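Local coordinates for group 3 allergen SMIPP-S Yv6023A04 (Sarcoptes scabiei type hominis, PDB 3H7O), which is an inactivated scabies mite paralogue of the trypsin-like serine proteases, built on their fold but probably without their peptide-cleaving activity, at residues Ser122-Ser127 / Thr187-Thr192; Lys110-Glu115 / Thr212-Tyr217. The protein carries 3 engineered substitutions. One frame throughout, in Å; residues are numbered along the deposited sequence.

Contact 1 of 2, residues Ser122-Ser127 / Thr187-Thr192; sequences SDVLVS and TVQQDT. Engineered in segment 187-192: Gln-190 (natural residue Asn).
Val-124 lies obliquely across the methyl of Thr-187, its CB and CG2 each 3.6 Å from Thr-187 CG2. That methyl stands anti to the backbone N of Thr-187, while OG1 lies beside the N and passes the CG2 of Val-126, whose side chain runs alongside and points the same way. On the opposite face of the sheet Leu-125 and Val-188 also lie side by side, with Leu-125 CB 3.9 Å from Val-188 CG2.

Between these two faces the backbones form an antiparallel ladder. Leu-125 and Val-188 are a hydrogen-bonded pair, linked by Leu-125 N to Val-188 O and by Val-188 N to Leu-125 O, both 2.8 Å. Val-126 and Thr-187 make the adjoining non-hydrogen-bonded pair, and Leu-125 O also receives a CA-H contact from Thr-187.

Past the last bridge, a side chain takes over from the main chain. Gln-189 is extended beyond CG, with CD anti to CA (chi2 -178°), and its NE2 lies 3.0 Å from Asp-123 O, in a nearly straight bond (168° at the hydrogen). The oxygen lies in the amide plane of Gln-189, although NE2 sits above the plane of that carbonyl. A weak second bond runs from NE2 to Ser-122 OG, whose stronger partner is Lys-119 O.

The ladder belongs to the C-terminal barrel of the chymotrypsin-like fold. Strand 143-150 pairs with 123-128 along its other edge, a type II' turn containing the engineered Gln-190 leads into strand 192-197, and Phe-211 of strand 209-213 meets Val-126 and Thr-187.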
ATOM      1  N   SER A 122      12.065  -7.131 -14.062  1.00 30.70           N
ATOM      2  CA  SER A 122      11.299  -5.950 -14.458  1.00 30.89           C
ATOM      3  C   SER A 122      11.186  -4.975 -13.290  1.00 30.48           C
ATOM      4  O   SER A 122      11.433  -5.340 -12.139  1.00 30.41           O
ATOM      5  CB  SER A 122       9.908  -6.333 -14.980  1.00 31.08           C
ATOM      6  OG  SER A 122       9.042  -6.732 -13.930  1.00 31.16           O
ATOM      7  N   ASP A 123      10.821  -3.734 -13.594  1.00 30.04           N
ATOM      8  CA  ASP A 123      10.658  -2.716 -12.569  1.00 30.36           C
ATOM      9  C   ASP A 123       9.214  -2.594 -12.100  1.00 28.55           C
ATOM     10  O   ASP A 123       8.282  -2.733 -12.892  1.00 28.09           O
ATOM     11  CB  ASP A 123      11.160  -1.359 -13.068  1.00 30.96           C
ATOM     12  CG  ASP A 123      12.674  -1.240 -13.018  1.00 35.90           C
ATOM     13  OD1 ASP A 123      13.334  -2.115 -12.414  1.00 39.84           O
ATOM     14  OD2 ASP A 123      13.201  -0.257 -13.582  1.00 40.80           O
ATOM     15  N   VAL A 124       9.050  -2.360 -10.802  1.00 28.01           N
ATOM     16  CA  VAL A 124       7.771  -1.943 -10.232  1.00 26.99           C
ATOM     17  C   VAL A 124       7.951  -0.600  -9.531  1.00 27.36           C
ATOM     18  O   VAL A 124       9.008  -0.329  -8.952  1.00 28.59           O
ATOM     19  CB  VAL A 124       7.164  -2.992  -9.253  1.00 27.41           C
ATOM     20  CG1 VAL A 124       6.706  -4.240 -10.010  1.00 27.58           C
ATOM     21  CG2 VAL A 124       8.143  -3.350  -8.132  1.00 27.45           C
ATOM     22  N   LEU A 125       6.925   0.241  -9.601  1.00 25.89           N
ATOM     23  CA  LEU A 125       6.984   1.571  -9.016  1.00 25.92           C
ATOM     24  C   LEU A 125       6.167   1.588  -7.734  1.00 25.47           C
ATOM     25  O   LEU A 125       4.945   1.426  -7.762  1.00 26.37           O
ATOM     26  CB  LEU A 125       6.473   2.626 -10.015  1.00 25.30           C
ATOM     27  CG  LEU A 125       6.438   4.111  -9.610  1.00 28.64           C
ATOM     28  CD1 LEU A 125       7.839   4.702  -9.493  1.00 27.96           C
ATOM     29  CD2 LEU A 125       5.613   4.924 -10.610  1.00 27.19           C
ATOM     30  N   VAL A 126       6.853   1.764  -6.609  1.00 24.81           N
ATOM     31  CA  VAL A 126       6.195   1.876  -5.314  1.00 25.81           C
ATOM     32  C   VAL A 126       6.089   3.362  -4.968  1.00 26.04           C
ATOM     33  O   VAL A 126       7.016   4.120  -5.231  1.00 25.51           O
ATOM     34  CB  VAL A 126       6.952   1.070  -4.210  1.00 26.24           C
ATOM     35  CG1 VAL A 126       8.391   1.559  -4.031  1.00 27.16           C
ATOM     36  CG2 VAL A 126       6.193   1.097  -2.881  1.00 26.70           C
ATOM     37  N   SER A 127       4.950   3.777  -4.419  1.00 26.10           N
ATOM     38  CA  SER A 127       4.778   5.163  -3.981  1.00 26.77           C
ATOM     39  C   SER A 127       4.108   5.227  -2.610  1.00 26.69           C
ATOM     40  O   SER A 127       3.298   4.363  -2.259  1.00 26.60           O
ATOM     41  CB  SER A 127       3.980   5.971  -5.012  1.00 26.58           C
ATOM     42  OG  SER A 127       2.677   5.432  -5.179  1.00 26.78           O
ATOM     43  N   THR A 187       1.894  -0.446  -5.611  1.00 26.53           N
ATOM     44  CA  THR A 187       3.049  -0.818  -6.408  1.00 27.88           C
ATOM     45  C   THR A 187       2.568  -1.172  -7.806  1.00 27.95           C
ATOM     46  O   THR A 187       1.744  -2.079  -7.988  1.00 27.28           O
ATOM     47  CB  THR A 187       3.843  -1.960  -5.756  1.00 28.88           C
ATOM     48  OG1 THR A 187       4.000  -1.686  -4.356  1.00 30.53           O
ATOM     49  CG2 THR A 187       5.217  -2.073  -6.382  1.00 29.81           C
ATOM     50  N   VAL A 188       3.064  -0.429  -8.789  1.00 27.53           N
ATOM     51  CA  VAL A 188       2.475  -0.467 -10.124  1.00 27.34           C
ATOM     52  C   VAL A 188       3.459  -0.795 -11.240  1.00 28.69           C
ATOM     53  O   VAL A 188       4.680  -0.710 -11.072  1.00 28.43           O
ATOM     54  CB  VAL A 188       1.731   0.870 -10.482  1.00 27.11           C
ATOM     55  CG1 VAL A 188       0.591   1.153  -9.506  1.00 28.13           C
ATOM     56  CG2 VAL A 188       2.697   2.051 -10.545  1.00 26.69           C
ATOM     57  N   GLN A 189       2.893  -1.200 -12.369  1.00 29.30           N
ATOM     58  CA  GLN A 189       3.569  -1.166 -13.657  1.00 31.74           C
ATOM     59  C   GLN A 189       2.622  -0.415 -14.588  1.00 33.19           C
ATOM     60  O   GLN A 189       1.462  -0.812 -14.763  1.00 33.51           O
ATOM     61  CB  GLN A 189       3.877  -2.575 -14.157  1.00 31.41           C
ATOM     62  CG  GLN A 189       4.944  -3.278 -13.326  1.00 31.15           C
ATOM     63  CD  GLN A 189       5.293  -4.663 -13.830  1.00 32.62           C
ATOM     64  OE1 GLN A 189       4.415  -5.450 -14.197  1.00 34.27           O
ATOM     65  NE2 GLN A 189       6.583  -4.978 -13.831  1.00 31.53           N
ATOM     66  N   GLN A 190       3.114   0.688 -15.150  1.00 34.51           N
ATOM     67  CA  GLN A 190       2.277   1.675 -15.843  1.00 35.31           C
ATOM     68  C   GLN A 190       1.219   2.237 -14.879  1.00 35.77           C
ATOM     69  O   GLN A 190       1.567   2.913 -13.910  1.00 36.45           O
ATOM     70  CB  GLN A 190       1.665   1.098 -17.127  1.00 35.70           C
ATOM     71  N   ASP A 191      -0.059   1.961 -15.123  1.00 36.14           N
ATOM     72  CA  ASP A 191      -1.094   2.334 -14.158  1.00 36.46           C
ATOM     73  C   ASP A 191      -1.821   1.103 -13.599  1.00 35.97           C
ATOM     74  O   ASP A 191      -2.917   1.212 -13.036  1.00 36.21           O
ATOM     75  CB  ASP A 191      -2.066   3.374 -14.744  1.00 36.71           C
ATOM     76  CG  ASP A 191      -2.945   2.813 -15.849  1.00 39.48           C
ATOM     77  OD1 ASP A 191      -2.467   1.988 -16.653  1.00 41.33           O
ATOM     78  OD2 ASP A 191      -4.126   3.213 -15.914  1.00 45.81           O
ATOM     79  N   THR A 192      -1.187  -0.062 -13.755  1.00 34.05           N
ATOM     80  CA  THR A 192      -1.720  -1.329 -13.259  1.00 31.87           C
ATOM     81  C   THR A 192      -1.129  -1.678 -11.897  1.00 30.62           C
ATOM     82  O   THR A 192       0.089  -1.808 -11.740  1.00 28.87           O
ATOM     83  CB  THR A 192      -1.474  -2.488 -14.254  1.00 32.45           C
ATOM     84  OG1 THR A 192      -2.136  -2.203 -15.491  1.00 32.30           O
ATOM     85  CG2 THR A 192      -2.008  -3.810 -13.704  1.00 32.01           C
TER

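Contact 2 of 2, residues Lys110-Glu115 / Thr212-Tyr217; sequences KLPDIE and TKVGSY
Pro-112 and Val-214 supply the apolar part of this contact. Their side chains cross at about a right angle, with Pro-112 CD 3.6 Å from Val-214 CG1, the methyl held anti to the backbone N (chi1 175°). Leu-111 CD2 reaches the same methyl, Val-214 CG1, at 4.0 Å, and Val-218 and Ile-225 of helix 218-225 touch Leu-111 in turn.

Backbone contacts centre on Gly-215. It has no side chain, and a CB there would come tightly up against Glu-115 C; the CA atoms of Gly-215 and Glu-115 approach to 4.1 Å, and Pro-112 CG lies near the glycine N. Glu-115 N donates to Gly-215 O at 2.7 Å, approaching from above the carbonyl plane, 58° out of it.

Side-chain polar contacts are looser. A bend at chi2 (-56°) swings the CD of Glu-115 back over Ser-216, where OE2 comes 3.6 Å from Ser-216 CA. Ser-216 OG gives Glu-115 OE1 a weak hydrogen bond of 3.5 Å, and Lys-213 NZ stays 4.3 Å from OE1, beyond a salt bridge.

The chemistry is thus graded, from buried hydrocarbon at Pro-112 and Val-214, through one short main-chain bond, to an exposed carboxylate whose attraction to the lysine is probably modest.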
ATOM      1  N   LYS A 110      -5.541   0.636 -12.206  1.00 30.46           N
ATOM      2  CA  LYS A 110      -6.111  -0.482 -12.950  1.00 31.54           C
ATOM      3  C   LYS A 110      -5.723  -1.795 -12.281  1.00 31.55           C
ATOM      4  O   LYS A 110      -4.629  -1.926 -11.737  1.00 32.55           O
ATOM      5  CB  LYS A 110      -5.651  -0.457 -14.410  1.00 31.84           C
ATOM      6  CG  LYS A 110      -6.303   0.636 -15.251  1.00 33.39           C
ATOM      7  N   LEU A 111      -6.633  -2.762 -12.311  1.00 32.12           N
ATOM      8  CA  LEU A 111      -6.379  -4.072 -11.719  1.00 31.85           C
ATOM      9  C   LEU A 111      -5.697  -5.020 -12.702  1.00 31.91           C
ATOM     10  O   LEU A 111      -5.978  -4.978 -13.900  1.00 32.06           O
ATOM     11  CB  LEU A 111      -7.678  -4.685 -11.189  1.00 31.83           C
ATOM     12  CG  LEU A 111      -8.218  -4.097  -9.881  1.00 31.35           C
ATOM     13  CD1 LEU A 111      -9.633  -4.594  -9.618  1.00 34.98           C
ATOM     14  CD2 LEU A 111      -7.297  -4.419  -8.699  1.00 34.41           C
ATOM     15  N   PRO A 112      -4.799  -5.888 -12.197  1.00 31.23           N
ATOM     16  CA  PRO A 112      -4.090  -6.818 -13.066  1.00 31.76           C
ATOM     17  C   PRO A 112      -4.973  -8.001 -13.447  1.00 31.64           C
ATOM     18  O   PRO A 112      -6.066  -8.157 -12.895  1.00 30.82           O
ATOM     19  CB  PRO A 112      -2.936  -7.291 -12.181  1.00 31.51           C
ATOM     20  CG  PRO A 112      -3.503  -7.270 -10.805  1.00 31.65           C
ATOM     21  CD  PRO A 112      -4.476  -6.112 -10.774  1.00 32.09           C
ATOM     22  N   ASP A 113      -4.498  -8.812 -14.390  1.00 32.56           N
ATOM     23  CA  ASP A 113      -5.120 -10.093 -14.707  1.00 32.83           C
ATOM     24  C   ASP A 113      -5.049 -11.023 -13.495  1.00 32.71           C
ATOM     25  O   ASP A 113      -4.167 -10.878 -12.642  1.00 31.59           O
ATOM     26  CB  ASP A 113      -4.404 -10.755 -15.888  1.00 33.93           C
ATOM     27  CG  ASP A 113      -4.701 -10.081 -17.220  1.00 37.16           C
ATOM     28  OD1 ASP A 113      -5.602  -9.214 -17.282  1.00 39.81           O
ATOM     29  OD2 ASP A 113      -4.026 -10.428 -18.214  1.00 39.47           O
ATOM     30  N   ILE A 114      -5.982 -11.969 -13.427  1.00 32.71           N
ATOM     31  CA  ILE A 114      -5.949 -13.036 -12.428  1.00 33.27           C
ATOM     32  C   ILE A 114      -4.553 -13.656 -12.367  1.00 33.10           C
ATOM     33  O   ILE A 114      -3.979 -14.019 -13.399  1.00 32.73           O
ATOM     34  CB  ILE A 114      -6.999 -14.142 -12.737  1.00 34.07           C
ATOM     35  CG1 ILE A 114      -8.434 -13.595 -12.632  1.00 36.82           C
ATOM     36  CG2 ILE A 114      -6.789 -15.382 -11.848  1.00 33.18           C
ATOM     37  CD1 ILE A 114      -8.984 -13.474 -11.205  1.00 39.47           C
ATOM     38  N   GLU A 115      -4.015 -13.743 -11.154  1.00 33.12           N
ATOM     39  CA  GLU A 115      -2.726 -14.393 -10.882  1.00 33.93           C
ATOM     40  C   GLU A 115      -1.518 -13.742 -11.564  1.00 33.31           C
ATOM     41  O   GLU A 115      -0.483 -14.389 -11.746  1.00 33.23           O
ATOM     42  CB  GLU A 115      -2.785 -15.902 -11.197  1.00 34.21           C
ATOM     43  CG  GLU A 115      -3.669 -16.726 -10.252  1.00 38.67           C
ATOM     44  CD  GLU A 115      -3.291 -16.585  -8.777  1.00 42.79           C
ATOM     45  OE1 GLU A 115      -2.089 -16.450  -8.460  1.00 46.79           O
ATOM     46  OE2 GLU A 115      -4.207 -16.618  -7.928  1.00 45.34           O
ATOM     47  N   THR A 212       2.447  -7.936  -1.385  1.00 26.88           N
ATOM     48  CA  THR A 212       1.323  -8.829  -1.615  1.00 27.05           C
ATOM     49  C   THR A 212       0.957  -8.732  -3.092  1.00 27.25           C
ATOM     50  O   THR A 212       0.760  -7.636  -3.620  1.00 26.85           O
ATOM     51  CB  THR A 212       0.115  -8.453  -0.735  1.00 26.28           C
ATOM     52  OG1 THR A 212       0.477  -8.585   0.644  1.00 28.02           O
ATOM     53  CG2 THR A 212      -1.075  -9.364  -1.028  1.00 27.60           C
ATOM     54  N   LYS A 213       0.890  -9.887  -3.745  1.00 27.15           N
ATOM     55  CA  LYS A 213       0.614  -9.976  -5.168  1.00 28.78           C
ATOM     56  C   LYS A 213      -0.874  -9.733  -5.432  1.00 27.27           C
ATOM     57  O   LYS A 213      -1.716 -10.571  -5.110  1.00 27.47           O
ATOM     58  CB  LYS A 213       1.066 -11.348  -5.677  1.00 29.31           C
ATOM     59  CG  LYS A 213       0.990 -11.555  -7.180  1.00 32.49           C
ATOM     60  CD  LYS A 213       1.912 -12.687  -7.639  1.00 37.61           C
ATOM     61  CE  LYS A 213       1.731 -13.966  -6.822  1.00 39.53           C
ATOM     62  NZ  LYS A 213       1.984 -15.189  -7.643  1.00 38.15           N
ATOM     63  N   VAL A 214      -1.187  -8.576  -6.008  1.00 27.94           N
ATOM     64  CA  VAL A 214      -2.581  -8.170  -6.242  1.00 27.18           C
ATOM     65  C   VAL A 214      -3.315  -9.179  -7.141  1.00 27.21           C
ATOM     66  O   VAL A 214      -4.488  -9.481  -6.914  1.00 27.21           O
ATOM     67  CB  VAL A 214      -2.682  -6.713  -6.787  1.00 27.13           C
ATOM     68  CG1 VAL A 214      -4.121  -6.355  -7.152  1.00 27.25           C
ATOM     69  CG2 VAL A 214      -2.163  -5.723  -5.755  1.00 25.81           C
ATOM     70  N   GLY A 215      -2.604  -9.720  -8.128  1.00 27.45           N
ATOM     71  CA  GLY A 215      -3.159 -10.737  -9.032  1.00 27.65           C
ATOM     72  C   GLY A 215      -3.774 -11.935  -8.323  1.00 28.38           C
ATOM     73  O   GLY A 215      -4.733 -12.528  -8.818  1.00 28.63           O
ATOM     74  N   SER A 216      -3.227 -12.282  -7.158  1.00 28.24           N
ATOM     75  CA  SER A 216      -3.724 -13.412  -6.368  1.00 28.42           C
ATOM     76  C   SER A 216      -5.068 -13.144  -5.693  1.00 28.16           C
ATOM     77  O   SER A 216      -5.767 -14.084  -5.311  1.00 28.30           O
ATOM     78  CB  SER A 216      -2.697 -13.814  -5.314  1.00 27.81           C
ATOM     79  OG  SER A 216      -1.472 -14.177  -5.918  1.00 28.90           O
ATOM     80  N   TYR A 217      -5.420 -11.867  -5.552  1.00 27.51           N
ATOM     81  CA  TYR A 217      -6.636 -11.460  -4.838  1.00 28.36           C
ATOM     82  C   TYR A 217      -7.635 -10.710  -5.715  1.00 29.14           C
ATOM     83  O   TYR A 217      -8.667 -10.250  -5.222  1.00 28.25           O
ATOM     84  CB  TYR A 217      -6.277 -10.590  -3.625  1.00 28.38           C
ATOM     85  CG  TYR A 217      -5.381 -11.286  -2.625  1.00 28.76           C
ATOM     86  CD1 TYR A 217      -5.922 -12.027  -1.573  1.00 28.04           C
ATOM     87  CD2 TYR A 217      -3.991 -11.208  -2.736  1.00 28.11           C
ATOM     88  CE1 TYR A 217      -5.101 -12.669  -0.657  1.00 28.67           C
ATOM     89  CE2 TYR A 217      -3.160 -11.852  -1.826  1.00 27.75           C
ATOM     90  CZ  TYR A 217      -3.721 -12.577  -0.789  1.00 28.30           C
ATOM     91  OH  TYR A 217      -2.900 -13.213   0.114  1.00 26.07           O
TER

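Followed from the N terminus, the chain leaves strand 91-95 of the first barrel and enters the connecting loop, where 110-115 is the first half of contact 2. It next runs into strand 123-128, the first half of contact 1. That contact closes at 187-192, and contact 2 closes only later, at 212-217, so contact 1 is nested inside the larger loop. The inner closure joins two strands of the second barrel, whereas the outer one ties the interdomain connection to the approach to helix 218-225. The two also meet directly: Asp-191 O lies 2.8 Å from Lys-110 N, probably hydrogen-bonded, and Thr-192 CG2 packs on Pro-112 CA.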